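Local coordinates for CELL division control protein 6 (PDB 1FNN) that binds and probably hydrolyses ATP as an AAA+ ATPase of the Cdc6/Cdc18 family, and is probably involved in regulating DNA replication, at residues A[3-14]-A[205-214]; A[192-203]-A[220-230]. All coordinates share one frame; numbering follows the deposited sequence.

Contact 1 (A[3-14]-A[205-214]); sequences IVVDDSVFSPSY and RAKAGLAEGS. With ADP (adenosine-5'-diphosphate), chain D.
Arg-205 reaches Val-9 and Tyr-14 because its chain bends at chi2 (-71°) and extends through chi3, while Tyr-14, with CG anti to its backbone N, brings its CD2 over one face of the guanidinium. NH1 donates to Val-9 O at 2.9 Å, nearly in line with the C=O bond but tilted from the guanidinium plane. Tyr-14 CD2 lies 3.6 Å from Arg-205 NH1, offset toward the rim of the group, with the ring turned 61° from it. NH2 grips the nucleotide twice, reaching ADP N3 and O2' at 2.9 Å each. The long, multidonor arginine thus ties loop and ligand together with one flat group. A water takes a proton from Arg-205 NH1 and lies within reach of Tyr-14 O and Ser-11 O. Apolar branches pack alongside: Val-9 CG1 lies against Arg-205 CD, and Phe-10 CZ meets Leu-210 CD2 at 3.8 Å, while the Phe-10 ring also stacks with Tyr-248. At Gly-209 a side chain would collide with Phe-10 and Val-9, which explains the glycine. Its carbonyl accepts from both Val-5 N and Asp-6 N, which approach from the same face of its plane; the second bond is almost straight at the hydrogen (174°). Asp-6 OD1 takes Ser-8 N in an Asx turn, and a second water joins Asp-6 OD2 to Ala-208 O. Farther out, Ala-211 N donates to Ile-3 O at a doubtfully short distance, and the small alanine lets Val-5 CG2 settle on its CB at 3.8 Å. Helix 195-209 thus ends under an N-terminal segment joined to it by a single beta bridge, Val-4 with Leu-210, and its arginine enters the ADP pocket from the first lid helix and holds the adenine and ribose end of the nucleotide.

Contact 2 (A[192-203]-A[220-230]); sequences PYTKDQIFDILL and LQMIADITGAQ. With ADP (adenosine-5'-diphosphate), chain D.
Lys-195, Leu-220 and Leu-202 bury the most surface where two helices of the AAA+ lid, 195-203 and 220-227, pack at 134° with their axes 8.2 Å apart. Lys-195 lies extended across the end of the second helix: CG passes 3.8 Å from Gly-228 CA, and CD lies 3.4 Å from Asp-225 OD1. Its long methylene chain suits this exit, where a side chain on Gly-228 would clash. An alanine in place of Lys-195 would probably uncover Gly-228 and take the methylenes off Asp-225, which would still have Arg-351 and Tyr-308. Leu-202 sets CB beside Leu-220 CG and CD1 3.6 Å from Ile-223 CG2, while the branch of Leu-220 reaches Leu-203, CD2 to CD1 at 3.7 Å. Phe-199, its CG anti to the backbone N (chi1 174°), sends its ring out to Leu-220 CB, and the two side chains cross at about a right angle. Between these ends Ala-224 is small enough for the helices to close up, its CB 3.4 Å from Lys-195 O. Thr-194 and Gln-197 form a capping box at the first helix's start, and just before it Ala-229 N donates to Tyr-193 O at 2.7 Å, in the carbonyl plane.

How the contacts relate
Helix 195-209 serves both contacts: contact 2 uses its first turns and contact 1 its last, with centres about 17 Å apart. Both are partly buried, but contact 2 lies closer to the middle of the chain, about 10 Å from its centre against 18 Å for contact 1. Contact 2 is a local helix pair, apolar along the helix faces, with the lysine chain lying across the exit of the second helix. Contact 1 brings in the distant N-terminal segment and relies on backbone bonds, a glycine carbonyl and bridging waters. They meet at ADP, where Tyr-193 of contact 2 accepts from adenine N6 through OH and Arg-205 of contact 1 holds N3 and the ribose.

Contact 1 (A[3-14]-A[205-214])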
loop_
_atom_site.group_PDB
_atom_site.type_symbol
_atom_site.label_atom_id
_atom_site.label_comp_id
_atom_site.label_asym_id
_atom_site.label_seq_id
_atom_site.Cartn_x
_atom_site.Cartn_y
_atom_site.Cartn_z
ATOM N N ILE A 3 22.107 -8.427 -7.279
ATOM C CA ILE A 3 21.230 -8.457 -6.107
ATOM C C ILE A 3 19.802 -8.883 -6.477
ATOM O O ILE A 3 19.170 -9.666 -5.765
ATOM C CB ILE A 3 21.201 -7.011 -5.521
ATOM C CG1 ILE A 3 22.611 -6.741 -4.960
ATOM C CG2 ILE A 3 20.087 -6.953 -4.475
ATOM C CD1 ILE A 3 22.784 -5.386 -4.291
ATOM N N VAL A 4 19.302 -8.229 -7.499
ATOM C CA VAL A 4 17.968 -8.496 -8.040
ATOM C C VAL A 4 18.029 -9.771 -8.918
ATOM O O VAL A 4 18.750 -9.766 -9.917
ATOM C CB VAL A 4 17.493 -7.313 -8.865
ATOM C CG1 VAL A 4 16.122 -7.568 -9.483
ATOM C CG2 VAL A 4 17.340 -6.044 -7.983
ATOM N N VAL A 5 17.484 -10.869 -8.428
ATOM C CA VAL A 5 17.533 -12.112 -9.215
ATOM C C VAL A 5 16.220 -12.326 -9.954
ATOM O O VAL A 5 16.241 -12.967 -11.009
ATOM C CB VAL A 5 17.820 -13.315 -8.307
ATOM C CG1 VAL A 5 17.647 -14.609 -9.089
ATOM C CG2 VAL A 5 19.251 -13.171 -7.781
ATOM N N ASP A 6 15.091 -11.934 -9.360
ATOM C CA ASP A 6 13.837 -12.009 -10.126
ATOM C C ASP A 6 13.073 -10.723 -10.010
ATOM O O ASP A 6 12.266 -10.662 -9.080
ATOM C CB ASP A 6 13.039 -13.221 -9.626
ATOM C CG ASP A 6 11.769 -13.505 -10.399
ATOM O OD1 ASP A 6 11.490 -12.768 -11.360
ATOM O OD2 ASP A 6 11.064 -14.463 -10.030
ATOM N N ASP A 7 13.195 -9.753 -10.912
ATOM C CA ASP A 7 12.487 -8.508 -10.850
ATOM C C ASP A 7 10.975 -8.582 -11.027
ATOM O O ASP A 7 10.295 -7.660 -10.550
ATOM C CB ASP A 7 12.993 -7.507 -11.887
ATOM C CG ASP A 7 12.650 -7.793 -13.338
ATOM O OD1 ASP A 7 11.598 -7.489 -13.896
ATOM O OD2 ASP A 7 13.468 -8.365 -14.044
ATOM N N SER A 8 10.407 -9.683 -11.565
ATOM C CA SER A 8 8.959 -9.745 -11.732
ATOM C C SER A 8 8.282 -9.757 -10.370
ATOM O O SER A 8 7.125 -9.348 -10.198
ATOM C CB SER A 8 8.536 -10.996 -12.542
ATOM O OG SER A 8 8.728 -12.147 -11.712
ATOM N N VAL A 9 8.962 -10.228 -9.345
ATOM C CA VAL A 9 8.501 -10.255 -7.959
ATOM C C VAL A 9 8.245 -8.845 -7.400
ATOM O O VAL A 9 7.347 -8.649 -6.566
ATOM C CB VAL A 9 9.592 -10.974 -7.141
ATOM C CG1 VAL A 9 9.456 -10.748 -5.644
ATOM C CG2 VAL A 9 9.602 -12.450 -7.480
ATOM N N PHE A 10 8.737 -7.810 -8.047
ATOM C CA PHE A 10 8.545 -6.417 -7.689
ATOM C C PHE A 10 7.558 -5.693 -8.567
ATOM O O PHE A 10 7.250 -4.515 -8.332
ATOM C CB PHE A 10 9.935 -5.697 -7.746
ATOM C CG PHE A 10 10.775 -6.371 -6.691
ATOM C CD1 PHE A 10 11.692 -7.354 -7.034
ATOM C CD2 PHE A 10 10.632 -6.011 -5.357
ATOM C CE1 PHE A 10 12.452 -7.969 -6.073
ATOM C CE2 PHE A 10 11.403 -6.632 -4.387
ATOM C CZ PHE A 10 12.314 -7.612 -4.743
ATOM N N SER A 11 6.963 -6.390 -9.568
ATOM C CA SER A 11 6.020 -5.589 -10.366
ATOM C C SER A 11 4.654 -5.608 -9.714
ATOM O O SER A 11 4.269 -6.532 -8.994
ATOM C CB SER A 11 5.891 -6.072 -11.825
ATOM O OG SER A 11 5.440 -7.403 -11.710
ATOM N N PRO A 12 3.875 -4.571 -9.996
ATOM C CA PRO A 12 2.534 -4.388 -9.490
ATOM C C PRO A 12 1.616 -5.576 -9.692
ATOM O O PRO A 12 0.783 -5.852 -8.834
ATOM C CB PRO A 12 1.962 -3.236 -10.339
ATOM C CG PRO A 12 3.176 -2.434 -10.681
ATOM C CD PRO A 12 4.256 -3.465 -10.925
ATOM N N SER A 13 1.794 -6.263 -10.814
ATOM C CA SER A 13 0.925 -7.351 -11.203
ATOM C C SER A 13 1.313 -8.674 -10.581
ATOM O O SER A 13 0.464 -9.572 -10.576
ATOM C CB SER A 13 0.896 -7.456 -12.730
ATOM O OG SER A 13 2.076 -8.081 -13.201
ATOM N N TYR A 14 2.500 -8.795 -9.969
ATOM C CA TYR A 14 2.858 -10.043 -9.309
ATOM C C TYR A 14 1.917 -10.370 -8.164
ATOM O O TYR A 14 1.637 -9.547 -7.272
ATOM C CB TYR A 14 4.283 -9.912 -8.760
ATOM C CG TYR A 14 4.831 -11.111 -8.042
ATOM C CD1 TYR A 14 5.348 -12.181 -8.811
ATOM C CD2 TYR A 14 4.852 -11.208 -6.666
ATOM C CE1 TYR A 14 5.856 -13.289 -8.157
ATOM C CE2 TYR A 14 5.365 -12.319 -6.023
ATOM C CZ TYR A 14 5.867 -13.363 -6.809
ATOM O OH TYR A 14 6.377 -14.473 -6.170
ATOM N N ARG A 205 8.996 -10.899 -0.367
ATOM C CA ARG A 205 9.515 -10.397 -1.611
ATOM C C ARG A 205 11.027 -10.560 -1.724
ATOM O O ARG A 205 11.560 -10.899 -2.823
ATOM C CB ARG A 205 9.159 -8.916 -1.887
ATOM C CG ARG A 205 7.634 -8.653 -1.828
ATOM C CD ARG A 205 6.959 -9.304 -3.082
ATOM N NE ARG A 205 5.495 -9.232 -2.855
ATOM C CZ ARG A 205 4.686 -8.643 -3.717
ATOM N NH1 ARG A 205 5.131 -8.086 -4.831
ATOM N NH2 ARG A 205 3.390 -8.624 -3.432
ATOM N N ALA A 206 11.754 -10.252 -0.636
ATOM C CA ALA A 206 13.211 -10.386 -0.704
ATOM C C ALA A 206 13.592 -11.850 -0.952
ATOM O O ALA A 206 14.496 -12.168 -1.732
ATOM C CB ALA A 206 13.908 -9.895 0.582
ATOM N N LYS A 207 13.004 -12.769 -0.221
ATOM C CA LYS A 207 13.356 -14.183 -0.391
ATOM C C LYS A 207 13.075 -14.672 -1.813
ATOM O O LYS A 207 13.922 -15.347 -2.382
ATOM C CB LYS A 207 12.548 -15.047 0.580
ATOM C CG LYS A 207 13.194 -15.103 1.967
ATOM C CD LYS A 207 12.179 -15.759 2.911
ATOM C CE LYS A 207 12.692 -15.681 4.342
ATOM N NZ LYS A 207 11.739 -16.328 5.283
ATOM N N ALA A 208 12.004 -14.204 -2.426
ATOM C CA ALA A 208 11.634 -14.606 -3.779
ATOM C C ALA A 208 12.378 -13.873 -4.863
ATOM O O ALA A 208 12.552 -14.406 -5.966
ATOM C CB ALA A 208 10.127 -14.358 -3.974
ATOM N N GLY A 209 12.787 -12.616 -4.637
ATOM C CA GLY A 209 13.275 -11.801 -5.739
ATOM C C GLY A 209 14.730 -11.376 -5.678
ATOM O O GLY A 209 15.225 -10.812 -6.694
ATOM N N LEU A 210 15.369 -11.428 -4.524
ATOM C CA LEU A 210 16.730 -10.906 -4.398
ATOM C C LEU A 210 17.735 -12.007 -4.131
ATOM O O LEU A 210 17.329 -13.019 -3.556
ATOM C CB LEU A 210 16.849 -9.908 -3.182
ATOM C CG LEU A 210 15.862 -8.734 -3.321
ATOM C CD1 LEU A 210 15.953 -7.772 -2.108
ATOM C CD2 LEU A 210 16.111 -7.986 -4.615
ATOM N N ALA A 211 19.036 -11.740 -4.371
ATOM C CA ALA A 211 19.970 -12.844 -4.008
ATOM C C ALA A 211 20.088 -13.083 -2.514
ATOM O O ALA A 211 20.078 -12.193 -1.648
ATOM C CB ALA A 211 21.344 -12.618 -4.604
ATOM N N GLU A 212 20.334 -14.354 -2.159
ATOM C CA GLU A 212 20.557 -14.743 -0.777
ATOM C C GLU A 212 21.820 -14.037 -0.258
ATOM O O GLU A 212 22.743 -13.732 -1.026
ATOM C CB GLU A 212 20.696 -16.257 -0.669
ATOM C CG GLU A 212 20.186 -16.852 0.627
ATOM C CD GLU A 212 19.794 -18.312 0.517
ATOM O OE1 GLU A 212 20.120 -18.951 -0.512
ATOM O OE2 GLU A 212 19.156 -18.837 1.459
ATOM N N GLY A 213 21.670 -13.417 0.915
ATOM C CA GLY A 213 22.675 -12.603 1.535
ATOM C C GLY A 213 22.813 -11.177 1.060
ATOM O O GLY A 213 23.668 -10.453 1.596
ATOM N N SER A 214 21.989 -10.689 0.135
ATOM C CA SER A 214 22.125 -9.343 -0.367
ATOM C C SER A 214 21.340 -8.319 0.467
ATOM O O SER A 214 21.298 -7.153 0.084
ATOM C CB SER A 214 21.733 -9.308 -1.853
ATOM O OG SER A 214 20.348 -9.615 -2.001
HETATM P PB ADP D . -4.625 -1.996 -3.090
HETATM O O1B ADP D . -5.648 -2.351 -4.161
HETATM O O2B ADP D . -5.115 -2.130 -1.762
HETATM O O3B ADP D . -4.324 -0.608 -3.427
HETATM P PA ADP D . -2.618 -3.895 -3.751
HETATM O O1A ADP D . -3.485 -5.086 -3.783
HETATM O O2A ADP D . -2.251 -3.460 -5.104
HETATM O O3A ADP D . -3.289 -2.763 -2.962
HETATM O "O5'" ADP D . -1.204 -4.202 -2.983
HETATM C "C5'" ADP D . -0.175 -3.253 -3.199
HETATM C "C4'" ADP D . 1.122 -4.063 -3.404
HETATM O "O4'" ADP D . 1.374 -4.788 -2.222
HETATM C "C3'" ADP D . 1.052 -5.106 -4.512
HETATM O "O3'" ADP D . 2.352 -5.254 -5.058
HETATM C "C2'" ADP D . 0.565 -6.279 -3.731
HETATM O "O2'" ADP D . 0.875 -7.522 -4.364
HETATM C "C1'" ADP D . 1.401 -6.147 -2.451
HETATM N N9 ADP D . 0.662 -6.722 -1.395
HETATM C C8 ADP D . -0.363 -6.122 -0.713
HETATM N N7 ADP D . -0.721 -6.732 0.379
HETATM C C5 ADP D . 0.139 -7.817 0.414
HETATM C C6 ADP D . 0.263 -8.882 1.320
HETATM N N6 ADP D . -0.540 -8.991 2.366
HETATM N N1 ADP D . 1.187 -9.815 1.076
HETATM C C2 ADP D . 1.944 -9.701 0.001
HETATM N N3 ADP D . 1.936 -8.754 -0.935
HETATM C C4 ADP D . 0.983 -7.825 -0.656
HETATM O O HOH W 1 10.853 -15.890 -7.825
HETATM O O HOH W 2 2.927 -7.328 -6.886
#

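Contact 2 (A[192-203]-A[220-230])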
loop_
_atom_site.group_PDB
_atom_site.type_symbol
_atom_site.label_atom_id
_atom_site.label_comp_id
_atom_site.label_asym_id
_atom_site.label_seq_id
_atom_site.Cartn_x
_atom_site.Cartn_y
_atom_site.Cartn_z
ATOM N N PRO A 192 -4.538 -0.147 7.346
ATOM C CA PRO A 192 -3.170 0.193 6.983
ATOM C C PRO A 192 -2.272 -0.869 7.596
ATOM O O PRO A 192 -2.579 -1.321 8.710
ATOM C CB PRO A 192 -2.972 1.577 7.603
ATOM C CG PRO A 192 -4.368 2.151 7.614
ATOM C CD PRO A 192 -5.219 0.971 8.080
ATOM N N TYR A 193 -1.248 -1.326 6.869
ATOM C CA TYR A 193 -0.388 -2.323 7.483
ATOM C C TYR A 193 0.507 -1.647 8.553
ATOM O O TYR A 193 1.013 -0.541 8.329
ATOM C CB TYR A 193 0.554 -2.974 6.486
ATOM C CG TYR A 193 -0.144 -3.870 5.468
ATOM C CD1 TYR A 193 -0.280 -3.515 4.133
ATOM C CD2 TYR A 193 -0.659 -5.095 5.883
ATOM C CE1 TYR A 193 -0.914 -4.348 3.202
ATOM C CE2 TYR A 193 -1.293 -5.941 4.986
ATOM C CZ TYR A 193 -1.410 -5.549 3.658
ATOM O OH TYR A 193 -2.058 -6.434 2.806
ATOM N N THR A 194 0.817 -2.432 9.566
ATOM C CA THR A 194 1.717 -1.923 10.597
ATOM C C THR A 194 3.144 -2.175 10.115
ATOM O O THR A 194 3.418 -2.882 9.116
ATOM C CB THR A 194 1.509 -2.690 11.913
ATOM O OG1 THR A 194 1.854 -4.049 11.625
ATOM C CG2 THR A 194 0.088 -2.652 12.447
ATOM N N LYS A 195 4.080 -1.768 10.979
ATOM C CA LYS A 195 5.478 -1.938 10.628
ATOM C C LYS A 195 5.876 -3.384 10.564
ATOM O O LYS A 195 6.737 -3.760 9.742
ATOM C CB LYS A 195 6.365 -1.169 11.634
ATOM C CG LYS A 195 6.156 0.322 11.428
ATOM C CD LYS A 195 6.855 1.146 12.551
ATOM C CE LYS A 195 6.740 2.605 12.095
ATOM N NZ LYS A 195 7.614 3.534 12.870
ATOM N N ASP A 196 5.447 -4.172 11.551
ATOM C CA ASP A 196 5.797 -5.578 11.545
ATOM C C ASP A 196 5.136 -6.267 10.314
ATOM O O ASP A 196 5.781 -7.121 9.735
ATOM C CB ASP A 196 5.327 -6.242 12.839
ATOM C CG ASP A 196 5.835 -5.339 13.976
ATOM O OD1 ASP A 196 5.061 -4.417 14.359
ATOM O OD2 ASP A 196 6.974 -5.612 14.399
ATOM N N GLN A 197 3.932 -5.888 9.955
ATOM C CA GLN A 197 3.272 -6.557 8.807
ATOM C C GLN A 197 3.988 -6.192 7.526
ATOM O O GLN A 197 4.181 -7.043 6.630
ATOM C CB GLN A 197 1.807 -6.094 8.792
ATOM C CG GLN A 197 1.053 -6.635 10.018
ATOM C CD GLN A 197 -0.317 -6.043 10.138
ATOM O OE1 GLN A 197 -0.713 -4.991 9.606
ATOM N NE2 GLN A 197 -1.125 -6.777 10.903
ATOM N N ILE A 198 4.340 -4.892 7.377
ATOM C CA ILE A 198 5.174 -4.495 6.229
ATOM C C ILE A 198 6.444 -5.302 6.138
ATOM O O ILE A 198 6.844 -5.848 5.092
ATOM C CB ILE A 198 5.502 -2.987 6.225
ATOM C CG1 ILE A 198 4.228 -2.183 5.987
ATOM C CG2 ILE A 198 6.544 -2.680 5.160
ATOM C CD1 ILE A 198 3.649 -2.336 4.574
ATOM N N PHE A 199 7.163 -5.461 7.254
ATOM C CA PHE A 199 8.354 -6.275 7.286
ATOM C C PHE A 199 8.024 -7.700 6.736
ATOM O O PHE A 199 8.880 -8.207 6.003
ATOM C CB PHE A 199 8.900 -6.404 8.704
ATOM C CG PHE A 199 10.050 -7.346 8.828
ATOM C CD1 PHE A 199 11.340 -6.927 8.588
ATOM C CD2 PHE A 199 9.844 -8.671 9.190
ATOM C CE1 PHE A 199 12.406 -7.779 8.697
ATOM C CE2 PHE A 199 10.914 -9.538 9.301
ATOM C CZ PHE A 199 12.204 -9.104 9.058
ATOM N N ASP A 200 6.958 -8.308 7.226
ATOM C CA ASP A 200 6.722 -9.715 6.775
ATOM C C ASP A 200 6.496 -9.769 5.260
ATOM O O ASP A 200 6.892 -10.701 4.579
ATOM C CB ASP A 200 5.555 -10.313 7.515
ATOM C CG ASP A 200 5.735 -10.465 9.018
ATOM O OD1 ASP A 200 6.866 -10.678 9.484
ATOM O OD2 ASP A 200 4.710 -10.366 9.708
ATOM N N ILE A 201 5.739 -8.830 4.717
ATOM C CA ILE A 201 5.536 -8.725 3.279
ATOM C C ILE A 201 6.864 -8.578 2.552
ATOM O O ILE A 201 7.158 -9.260 1.552
ATOM C CB ILE A 201 4.621 -7.560 2.961
ATOM C CG1 ILE A 201 3.243 -7.880 3.580
ATOM C CG2 ILE A 201 4.529 -7.272 1.453
ATOM C CD1 ILE A 201 2.256 -6.718 3.472
ATOM N N LEU A 202 7.678 -7.599 2.999
ATOM C CA LEU A 202 8.970 -7.397 2.358
ATOM C C LEU A 202 9.900 -8.587 2.485
ATOM O O LEU A 202 10.646 -8.879 1.537
ATOM C CB LEU A 202 9.694 -6.160 2.920
ATOM C CG LEU A 202 9.022 -4.811 2.719
ATOM C CD1 LEU A 202 9.897 -3.671 3.272
ATOM C CD2 LEU A 202 8.828 -4.525 1.239
ATOM N N LEU A 203 9.886 -9.329 3.588
ATOM C CA LEU A 203 10.797 -10.461 3.684
ATOM C C LEU A 203 10.426 -11.508 2.609
ATOM O O LEU A 203 11.288 -12.191 2.032
ATOM C CB LEU A 203 10.687 -11.026 5.105
ATOM C CG LEU A 203 11.616 -12.198 5.399
ATOM C CD1 LEU A 203 13.071 -11.834 5.113
ATOM C CD2 LEU A 203 11.446 -12.708 6.825
ATOM N N LEU A 220 15.364 -4.355 5.891
ATOM C CA LEU A 220 13.922 -4.492 5.631
ATOM C C LEU A 220 13.177 -3.745 6.743
ATOM O O LEU A 220 12.167 -3.094 6.496
ATOM C CB LEU A 220 13.622 -6.002 5.709
ATOM C CG LEU A 220 13.509 -6.815 4.420
ATOM C CD1 LEU A 220 14.235 -6.216 3.238
ATOM C CD2 LEU A 220 13.857 -8.288 4.638
ATOM N N GLN A 221 13.713 -3.871 7.974
ATOM C CA GLN A 221 13.081 -3.166 9.100
ATOM C C GLN A 221 13.101 -1.639 8.928
ATOM O O GLN A 221 12.083 -0.985 9.197
ATOM C CB GLN A 221 13.707 -3.533 10.437
ATOM C CG GLN A 221 13.393 -4.891 11.028
ATOM C CD GLN A 221 14.379 -5.282 12.115
ATOM O OE1 GLN A 221 15.479 -4.720 12.237
ATOM N NE2 GLN A 221 14.019 -6.256 12.940
ATOM N N MET A 222 14.167 -1.133 8.341
ATOM C CA MET A 222 14.297 0.312 8.023
ATOM C C MET A 222 13.231 0.808 7.088
ATOM O O MET A 222 12.548 1.852 7.258
ATOM C CB MET A 222 15.713 0.505 7.500
ATOM C CG MET A 222 16.085 1.903 7.013
ATOM S SD MET A 222 17.736 1.958 6.284
ATOM C CE MET A 222 17.794 3.629 5.662
ATOM N N ILE A 223 13.009 0.002 6.002
ATOM C CA ILE A 223 11.973 0.354 5.048
ATOM C C ILE A 223 10.593 0.232 5.685
ATOM O O ILE A 223 9.739 1.070 5.477
ATOM C CB ILE A 223 12.005 -0.607 3.799
ATOM C CG1 ILE A 223 13.358 -0.485 3.133
ATOM C CG2 ILE A 223 10.820 -0.255 2.906
ATOM C CD1 ILE A 223 13.619 -1.390 1.914
ATOM N N ALA A 224 10.378 -0.804 6.514
ATOM C CA ALA A 224 9.103 -0.976 7.202
ATOM C C ALA A 224 8.825 0.141 8.239
ATOM O O ALA A 224 7.701 0.605 8.377
ATOM C CB ALA A 224 9.183 -2.302 7.973
ATOM N N ASP A 225 9.887 0.666 8.817
ATOM C CA ASP A 225 9.812 1.791 9.760
ATOM C C ASP A 225 9.452 3.061 9.033
ATOM O O ASP A 225 8.743 3.892 9.602
ATOM C CB ASP A 225 11.108 1.991 10.570
ATOM C CG ASP A 225 11.154 0.932 11.659
ATOM O OD1 ASP A 225 10.058 0.395 11.919
ATOM O OD2 ASP A 225 12.217 0.646 12.224
ATOM N N ILE A 226 9.822 3.194 7.760
ATOM C CA ILE A 226 9.456 4.369 6.989
ATOM C C ILE A 226 7.999 4.292 6.563
ATOM O O ILE A 226 7.439 5.321 6.177
ATOM C CB ILE A 226 10.296 4.448 5.689
ATOM C CG1 ILE A 226 11.798 4.553 5.937
ATOM C CG2 ILE A 226 9.881 5.606 4.810
ATOM C CD1 ILE A 226 12.564 4.377 4.621
ATOM N N THR A 227 7.515 3.087 6.232
ATOM C CA THR A 227 6.211 2.993 5.581
ATOM C C THR A 227 5.083 2.456 6.425
ATOM O O THR A 227 3.933 2.691 6.053
ATOM C CB THR A 227 6.371 2.037 4.345
ATOM O OG1 THR A 227 6.978 0.806 4.761
ATOM C CG2 THR A 227 7.331 2.639 3.338
ATOM N N GLY A 228 5.333 1.622 7.421
ATOM C CA GLY A 228 4.281 0.975 8.178
ATOM C C GLY A 228 3.551 1.926 9.132
ATOM O O GLY A 228 4.029 3.054 9.372
ATOM N N ALA A 229 2.262 1.651 9.342
ATOM C CA ALA A 229 1.467 2.483 10.241
ATOM C C ALA A 229 1.744 2.112 11.693
ATOM O O ALA A 229 1.868 0.939 12.074
ATOM C CB ALA A 229 -0.016 2.343 9.948
ATOM N N GLN A 230 1.903 3.141 12.537
ATOM C CA GLN A 230 2.126 2.787 13.957
ATOM C C GLN A 230 0.817 2.431 14.620
ATOM O O GLN A 230 0.722 1.366 15.229
ATOM C CB GLN A 230 2.913 3.885 14.655
ATOM C CG GLN A 230 4.387 3.641 14.289
ATOM C CD GLN A 230 5.298 4.460 15.168
ATOM O OE1 GLN A 230 4.879 4.843 16.264
ATOM N NE2 GLN A 230 6.511 4.741 14.734
HETATM P PB ADP D . -4.625 -1.996 -3.090
HETATM O O1B ADP D . -5.648 -2.351 -4.161
HETATM O O2B ADP D . -5.115 -2.130 -1.762
HETATM O O3B ADP D . -4.324 -0.608 -3.427
HETATM P PA ADP D . -2.618 -3.895 -3.751
HETATM O O1A ADP D . -3.485 -5.086 -3.783
HETATM O O2A ADP D . -2.251 -3.460 -5.104
HETATM O O3A ADP D . -3.289 -2.763 -2.962
HETATM O "O5'" ADP D . -1.204 -4.202 -2.983
HETATM C "C5'" ADP D . -0.175 -3.253 -3.199
HETATM C "C4'" ADP D . 1.122 -4.063 -3.404
HETATM O "O4'" ADP D . 1.374 -4.788 -2.222
HETATM C "C3'" ADP D . 1.052 -5.106 -4.512
HETATM O "O3'" ADP D . 2.352 -5.254 -5.058
HETATM C "C2'" ADP D . 0.565 -6.279 -3.731
HETATM O "O2'" ADP D . 0.875 -7.522 -4.364
HETATM C "C1'" ADP D . 1.401 -6.147 -2.451
HETATM N N9 ADP D . 0.662 -6.722 -1.395
HETATM C C8 ADP D . -0.363 -6.122 -0.713
HETATM N N7 ADP D . -0.721 -6.732 0.379
HETATM C C5 ADP D . 0.139 -7.817 0.414
HETATM C C6 ADP D . 0.263 -8.882 1.320
HETATM N N6 ADP D . -0.540 -8.991 2.366
HETATM N N1 ADP D . 1.187 -9.815 1.076
HETATM C C2 ADP D . 1.944 -9.701 0.001
HETATM N N3 ADP D . 1.936 -8.754 -0.935
HETATM C C4 ADP D . 0.983 -7.825 -0.656
#